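Local structure of fibronectin-binding protein BBK32 (Borrelia burgdorferi, 6N1L) at residues A[18-21]-A[22-26]; A[107-110]-A[111-115]; A[127-130]-A[131-135]. The protein binds host fibronectin and, through the domain described here, inhibits complement, probably by binding the protease C1r and so blocking the classical pathway. All coordinates share one frame; numbering follows the deposited sequence.

Contact 1: residues A[18-21]-A[22-26]; sequences YNVD and SAIQT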
loop_
_atom_site.group_PDB
_atom_site.type_symbol
_atom_site.label_atom_id
_atom_site.label_comp_id
_atom_site.label_asym_id
_atom_site.label_seq_id
_atom_site.Cartn_x
_atom_site.Cartn_y
_atom_site.Cartn_z
ATOM N N TYR A 18 2.281 3.776 -15.591
ATOM C CA TYR A 18 0.966 3.232 -15.273
ATOM C C TYR A 18 1.013 2.380 -14.011
ATOM O O TYR A 18 0.146 2.495 -13.132
ATOM C CB TYR A 18 0.427 2.400 -16.436
ATOM C CG TYR A 18 -0.805 1.625 -16.038
ATOM C CD1 TYR A 18 -2.042 2.256 -15.957
ATOM C CD2 TYR A 18 -0.734 0.271 -15.724
ATOM C CE1 TYR A 18 -3.176 1.562 -15.576
ATOM C CE2 TYR A 18 -1.869 -0.432 -15.342
ATOM C CZ TYR A 18 -3.086 0.218 -15.274
ATOM O OH TYR A 18 -4.219 -0.476 -14.893
ATOM N N ASN A 19 2.009 1.500 -13.914
ATOM C CA ASN A 19 2.038 0.577 -12.785
ATOM C C ASN A 19 2.422 1.283 -11.491
ATOM O O ASN A 19 1.923 0.914 -10.419
ATOM C CB ASN A 19 2.977 -0.589 -13.088
ATOM C CG ASN A 19 2.352 -1.600 -14.035
ATOM O OD1 ASN A 19 1.666 -2.529 -13.605
ATOM N ND2 ASN A 19 2.575 -1.415 -15.337
ATOM N N VAL A 20 3.284 2.304 -11.564
ATOM C CA VAL A 20 3.603 3.079 -10.369
ATOM C C VAL A 20 2.374 3.854 -9.897
ATOM O O VAL A 20 2.063 3.894 -8.695
ATOM C CB VAL A 20 4.801 4.005 -10.641
ATOM C CG1 VAL A 20 5.011 4.959 -9.478
ATOM C CG2 VAL A 20 6.057 3.168 -10.872
ATOM N N ASP A 21 1.639 4.456 -10.835
ATOM C CA ASP A 21 0.408 5.156 -10.468
ATOM C C ASP A 21 -0.582 4.214 -9.807
ATOM O O ASP A 21 -1.221 4.570 -8.807
ATOM C CB ASP A 21 -0.233 5.792 -11.703
ATOM C CG ASP A 21 0.246 7.211 -11.959
ATOM O OD1 ASP A 21 1.041 7.744 -11.146
ATOM O OD2 ASP A 21 -0.170 7.795 -12.988
ATOM N N SER A 22 -0.734 3.005 -10.355
ATOM C CA SER A 22 -1.625 2.024 -9.750
ATOM C C SER A 22 -1.138 1.611 -8.370
ATOM O O SER A 22 -1.946 1.347 -7.477
ATOM C CB SER A 22 -1.754 0.800 -10.648
ATOM O OG SER A 22 -2.213 1.164 -11.940
ATOM N N ALA A 23 0.177 1.521 -8.179
ATOM C CA ALA A 23 0.692 1.167 -6.858
ATOM C C ALA A 23 0.398 2.272 -5.857
ATOM O O ALA A 23 0.045 1.993 -4.697
ATOM C CB ALA A 23 2.199 0.895 -6.933
ATOM N N ILE A 24 0.514 3.528 -6.292
ATOM C CA ILE A 24 0.219 4.665 -5.431
ATOM C C ILE A 24 -1.240 4.618 -5.001
ATOM O O ILE A 24 -1.565 4.774 -3.815
ATOM C CB ILE A 24 0.552 5.985 -6.147
ATOM C CG1 ILE A 24 2.067 6.139 -6.309
ATOM C CG2 ILE A 24 -0.014 7.185 -5.377
ATOM C CD1 ILE A 24 2.470 7.387 -7.094
ATOM N N GLN A 25 -2.131 4.388 -5.968
ATOM C CA GLN A 25 -3.556 4.254 -5.668
ATOM C C GLN A 25 -3.825 3.128 -4.676
ATOM O O GLN A 25 -4.698 3.255 -3.806
ATOM C CB GLN A 25 -4.341 4.002 -6.964
ATOM C CG GLN A 25 -4.277 5.128 -7.982
ATOM C CD GLN A 25 -5.013 6.378 -7.536
ATOM O OE1 GLN A 25 -4.527 7.140 -6.693
ATOM N NE2 GLN A 25 -6.199 6.595 -8.100
ATOM N N THR A 26 -3.127 1.996 -4.828
ATOM C CA THR A 26 -3.327 0.864 -3.935
ATOM C C THR A 26 -2.903 1.204 -2.512
ATOM O O THR A 26 -3.586 0.829 -1.554
ATOM C CB THR A 26 -2.571 -0.358 -4.450
ATOM O OG1 THR A 26 -2.953 -0.614 -5.816
ATOM C CG2 THR A 26 -2.855 -1.579 -3.602
#
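Ser22 turns back on Tyr18, one helical turn earlier, and meets both its carbonyl oxygen and its ring. From the root outward, CB sits 3.6 Å from Tyr18 O and is almost as near Asn19 O. Beyond it OG is anti to the carbonyl carbon (chi1 -57°), which folds it back along the helix, where it donates a hydrogen bond of 3.0 Å to Tyr18 O, a bond familiar for serines and threonines in helices. The backbone N of Ser22 reaches that oxygen from the opposite face of the carbonyl plane, so two donors of one residue grip a single acceptor, and the hydroxyl proton is used within the helix. The same OG lies over one face of the Tyr18 ring, offset toward the rim, with CZ its nearest ring atom at 3.6 Å. Thr26 repeats the pattern a turn later, its OG1 donating to Ser22 O at 2.8 Å while Thr26 N comes to that oxygen from the other face. On another side of the helix, Val20 CG1 and Ile24 CD1 pack at 4.2 Å as an i/i+4 apolar pair. This turn belongs to the long helix 9-44 of a helical bundle. Val20 and Ile24 lean on Leu140 of helix 122-147, Asp21 OD1 accepts a hydrogen bond from Gln144 of that helix, and Asn19 and Ser22 touch Tyr79 of helix 66-87.

Contact 2: residues A[107-110]-A[111-115]; sequences AEIK and TLIAK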
loop_
_atom_site.group_PDB
_atom_site.type_symbol
_atom_site.label_atom_id
_atom_site.label_comp_id
_atom_site.label_asym_id
_atom_site.label_seq_id
_atom_site.Cartn_x
_atom_site.Cartn_y
_atom_site.Cartn_z
ATOM N N ALA A 107 11.606 -4.831 -2.476
ATOM C CA ALA A 107 12.115 -5.577 -1.327
ATOM C C ALA A 107 11.403 -5.168 -0.037
ATOM O O ALA A 107 11.068 -6.020 0.798
ATOM C CB ALA A 107 13.627 -5.376 -1.206
ATOM N N GLU A 108 11.142 -3.868 0.133
ATOM C CA GLU A 108 10.424 -3.403 1.320
ATOM C C GLU A 108 9.016 -3.980 1.379
ATOM O O GLU A 108 8.542 -4.365 2.457
ATOM C CB GLU A 108 10.378 -1.870 1.348
ATOM C CG GLU A 108 9.506 -1.246 2.479
ATOM C CD GLU A 108 10.102 -1.365 3.879
ATOM O OE1 GLU A 108 11.292 -1.731 3.988
ATOM O OE2 GLU A 108 9.381 -1.081 4.874
ATOM N N ILE A 109 8.326 -4.052 0.233
ATOM C CA ILE A 109 6.967 -4.608 0.225
ATOM C C ILE A 109 6.986 -6.049 0.714
ATOM O O ILE A 109 6.111 -6.478 1.482
ATOM C CB ILE A 109 6.338 -4.493 -1.182
ATOM C CG1 ILE A 109 6.123 -3.032 -1.539
ATOM C CG2 ILE A 109 4.980 -5.203 -1.240
ATOM C CD1 ILE A 109 5.678 -2.805 -2.953
ATOM N N LYS A 110 8.006 -6.811 0.308
ATOM C CA LYS A 110 8.097 -8.191 0.762
ATOM C C LYS A 110 8.297 -8.257 2.269
ATOM O O LYS A 110 7.725 -9.127 2.939
ATOM C CB LYS A 110 9.218 -8.914 0.019
ATOM C CG LYS A 110 8.847 -9.225 -1.433
ATOM C CD LYS A 110 9.994 -9.911 -2.162
ATOM C CE LYS A 110 9.749 -9.901 -3.662
ATOM N NZ LYS A 110 11.031 -9.919 -4.428
ATOM N N THR A 111 9.073 -7.323 2.824
ATOM C CA THR A 111 9.272 -7.273 4.272
ATOM C C THR A 111 7.969 -6.961 5.001
ATOM O O THR A 111 7.678 -7.543 6.054
ATOM C CB THR A 111 10.338 -6.234 4.616
ATOM O OG1 THR A 111 11.583 -6.624 4.030
ATOM C CG2 THR A 111 10.526 -6.126 6.123
ATOM N N LEU A 112 7.170 -6.050 4.448
ATOM C CA LEU A 112 5.880 -5.722 5.055
ATOM C C LEU A 112 4.912 -6.894 4.989
ATOM O O LEU A 112 4.146 -7.126 5.931
ATOM C CB LEU A 112 5.282 -4.495 4.362
ATOM C CG LEU A 112 6.114 -3.211 4.433
ATOM C CD1 LEU A 112 5.367 -2.067 3.736
ATOM C CD2 LEU A 112 6.426 -2.843 5.881
ATOM N N ILE A 113 4.901 -7.631 3.873
ATOM C CA ILE A 113 4.009 -8.781 3.763
ATOM C C ILE A 113 4.383 -9.832 4.798
ATOM O O ILE A 113 3.514 -10.505 5.367
ATOM C CB ILE A 113 4.049 -9.342 2.328
ATOM C CG1 ILE A 113 3.309 -8.392 1.388
ATOM C CG2 ILE A 113 3.454 -10.750 2.267
ATOM C CD1 ILE A 113 3.558 -8.646 -0.099
ATOM N N ALA A 114 5.682 -9.958 5.079
ATOM C CA ALA A 114 6.144 -10.860 6.126
ATOM C C ALA A 114 5.750 -10.351 7.508
ATOM O O ALA A 114 5.380 -11.147 8.380
ATOM C CB ALA A 114 7.660 -11.040 6.028
ATOM N N LYS A 115 5.829 -9.030 7.731
ATOM C CA LYS A 115 5.421 -8.455 9.013
ATOM C C LYS A 115 3.937 -8.678 9.268
ATOM O O LYS A 115 3.533 -8.961 10.401
ATOM C CB LYS A 115 5.739 -6.958 9.062
ATOM C CG LYS A 115 7.186 -6.616 9.341
ATOM C CD LYS A 115 7.396 -5.107 9.373
ATOM C CE LYS A 115 8.836 -4.758 9.691
ATOM N NZ LYS A 115 9.081 -3.301 9.557
#
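Thr111 reaches back to Ala107 through its backbone N, which makes the regular helical bond, and through OG1, whose bond to Ala107 O is weak at 3.3 Å. Leu112 comes next, and its N bonds to Glu108 O at 2.9 Å. Its side chain also meets the Glu108 carboxylate: CD2 lies 3.6 Å from OE2, as the glutamate chain, with CG anti to N and a bend at chi2 (72°), brings its end forward along the helix. OE2 has a weak hydrogen bond with Ser132 OG of helix 122-147. Here helix 93-117 shows the two-sided character expected in a helical bundle, with Ile109 and Leu112 turned into the core against helices 66-87 and 122-147, and Ala107, Lys110, Thr111 and Ala114 exposed. Ile113 continues the buried side; its side chain and that of Ile109 run at a slant to each other, CD1 of Ile113 lying 3.9 Å from CG2 of Ile109, and Ile113 CG1 lies 3.4 Å from Ile109 O. Ala114 bonds through N to Lys110 O at 3.1 Å, while the Lys110 amino group is paired with Glu106. Lys115 NZ stands 5.2 Å from Glu108 OE2, where a weak attraction is possible without contact.

Contact 3: residues A[127-130]-A[131-135]; sequences KAIV and TSILL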
loop_
_atom_site.group_PDB
_atom_site.type_symbol
_atom_site.label_atom_id
_atom_site.label_comp_id
_atom_site.label_asym_id
_atom_site.label_seq_id
_atom_site.Cartn_x
_atom_site.Cartn_y
_atom_site.Cartn_z
ATOM N N LYS A 127 -1.155 -1.383 11.994
ATOM C CA LYS A 127 -0.229 -0.502 12.700
ATOM C C LYS A 127 1.224 -0.810 12.362
ATOM O O LYS A 127 2.060 0.100 12.315
ATOM C CB LYS A 127 -0.451 -0.604 14.214
ATOM C CG LYS A 127 -1.378 0.463 14.766
ATOM C CD LYS A 127 -1.073 0.731 16.235
ATOM C CE LYS A 127 -1.479 -0.450 17.112
ATOM N NZ LYS A 127 -0.702 -0.501 18.395
ATOM N N ALA A 128 1.545 -2.075 12.106
ATOM C CA ALA A 128 2.910 -2.425 11.747
ATOM C C ALA A 128 3.353 -1.850 10.400
ATOM O O ALA A 128 4.562 -1.737 10.171
ATOM C CB ALA A 128 3.063 -3.946 11.738
ATOM N N ILE A 129 2.437 -1.498 9.492
ATOM C CA ILE A 129 2.852 -1.149 8.139
ATOM C C ILE A 129 2.469 0.255 7.707
ATOM O O ILE A 129 2.886 0.689 6.632
ATOM C CB ILE A 129 2.357 -2.183 7.098
ATOM C CG1 ILE A 129 0.835 -2.374 7.128
ATOM C CG2 ILE A 129 3.053 -3.527 7.336
ATOM C CD1 ILE A 129 0.056 -1.377 6.308
ATOM N N VAL A 130 1.708 1.010 8.515
ATOM C CA VAL A 130 1.162 2.273 8.015
ATOM C C VAL A 130 2.267 3.296 7.738
ATOM O O VAL A 130 2.262 3.960 6.695
ATOM C CB VAL A 130 0.098 2.834 8.972
ATOM C CG1 VAL A 130 -0.173 4.298 8.638
ATOM C CG2 VAL A 130 -1.170 2.037 8.790
ATOM N N THR A 131 3.229 3.443 8.658
ATOM C CA THR A 131 4.308 4.393 8.405
ATOM C C THR A 131 5.079 4.031 7.144
ATOM O O THR A 131 5.353 4.898 6.309
ATOM C CB THR A 131 5.257 4.468 9.606
ATOM O OG1 THR A 131 4.583 5.115 10.683
ATOM C CG2 THR A 131 6.492 5.275 9.257
ATOM N N SER A 132 5.398 2.741 6.969
ATOM C CA SER A 132 6.182 2.311 5.815
ATOM C C SER A 132 5.463 2.581 4.501
ATOM O O SER A 132 6.081 3.041 3.531
ATOM C CB SER A 132 6.528 0.825 5.935
ATOM O OG SER A 132 7.393 0.601 7.045
ATOM N N ILE A 133 4.150 2.310 4.437
ATOM C CA ILE A 133 3.493 2.519 3.155
ATOM C C ILE A 133 3.310 4.000 2.864
ATOM O O ILE A 133 3.307 4.405 1.697
ATOM C CB ILE A 133 2.154 1.752 3.053
ATOM C CG1 ILE A 133 1.138 2.266 4.073
ATOM C CG2 ILE A 133 2.399 0.247 3.201
ATOM C CD1 ILE A 133 -0.300 1.758 3.815
ATOM N N LEU A 134 3.152 4.831 3.888
ATOM C CA LEU A 134 3.036 6.261 3.637
ATOM C C LEU A 134 4.343 6.802 3.063
ATOM O O LEU A 134 4.330 7.594 2.119
ATOM C CB LEU A 134 2.668 7.003 4.921
ATOM C CG LEU A 134 1.204 6.917 5.387
ATOM C CD1 LEU A 134 1.082 7.625 6.729
ATOM C CD2 LEU A 134 0.316 7.559 4.343
ATOM N N LEU A 135 5.476 6.346 3.606
ATOM C CA LEU A 135 6.764 6.760 3.058
ATOM C C LEU A 135 6.972 6.208 1.648
ATOM O O LEU A 135 7.509 6.899 0.768
ATOM C CB LEU A 135 7.883 6.309 3.999
ATOM C CG LEU A 135 7.916 7.099 5.310
ATOM C CD1 LEU A 135 8.782 6.450 6.372
ATOM C CD2 LEU A 135 8.363 8.534 5.023
HETATM O O HOH W 1 3.482 1.847 11.188
HETATM O O HOH W 2 5.554 0.808 9.259
#
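Lys127 and Thr131 are joined through a water where a direct helical bond would be expected. Water 1 donates to Lys127 O and accepts from Thr131 N at 3.0 Å, and the amino group of Lys127 turns to Glu124 in a salt bridge. Ala128 has a matching water: water 2 donates to its O at 2.9 Å and accepts from Ser132 N. The helix is thus kinked here, with two successive backbone bonds opened and each bridged by a solvent molecule. At Ile129 the backbone departs from helical values (phi -121°, psi -5°), yet its O resumes the direct pattern by accepting from Ile133 N at 3.0 Å. The Ile129 side chain is buried and holds CG1 between the backbone N and the carbonyl carbon (chi1 56°), a placement uncommon for a beta-branched residue in a helix. Its CD1 meets Ile133 CD1 at 4.0 Å; Ile133 takes a similar first torsion, and its CG1 passes 3.3 Å from Val130 O. Val130 then closes the next turn, its O accepting from Leu134 N at 3.1 Å. Its CG1 and Leu134 CD1 lie 4.0 Å apart, the two side chains running alongside each other in the same direction. Val130 also touches Tyr31 and Tyr34 of helix 9-44, while Ile129 and Ile133 both pack on Phe73 of helix 66-87. The arrangement is that of a water-inserted kink in a helix of a helical bundle: the waters stand in for two missing backbone N-H...O hydrogen bonds, and the isoleucines continue the apolar core past the bend.

The three contacts come in series along a largely helical chain without strands: contact 1 on helix 9-44, contact 2 on helix 93-117 and contact 3 on helix 122-147. Contacts 2 and 3 belong to consecutive helices, with centres 11 Å apart, and touch directly; Leu112 CD2 lies 3.7 Å from Ile129 CG2, and Leu112 CD1 packs on Ile133 CG2. Contact 1 is about 17 Å, centre to centre, from either of the others, its nearest atoms about 6 Å away from each. It nevertheless shares the bundle, since residues of contact 3 also pack on helix 9-44 and all three contacts touch helix 66-87. All thus lie in helices packing with helix 66-87 into the complement inhibitory domain.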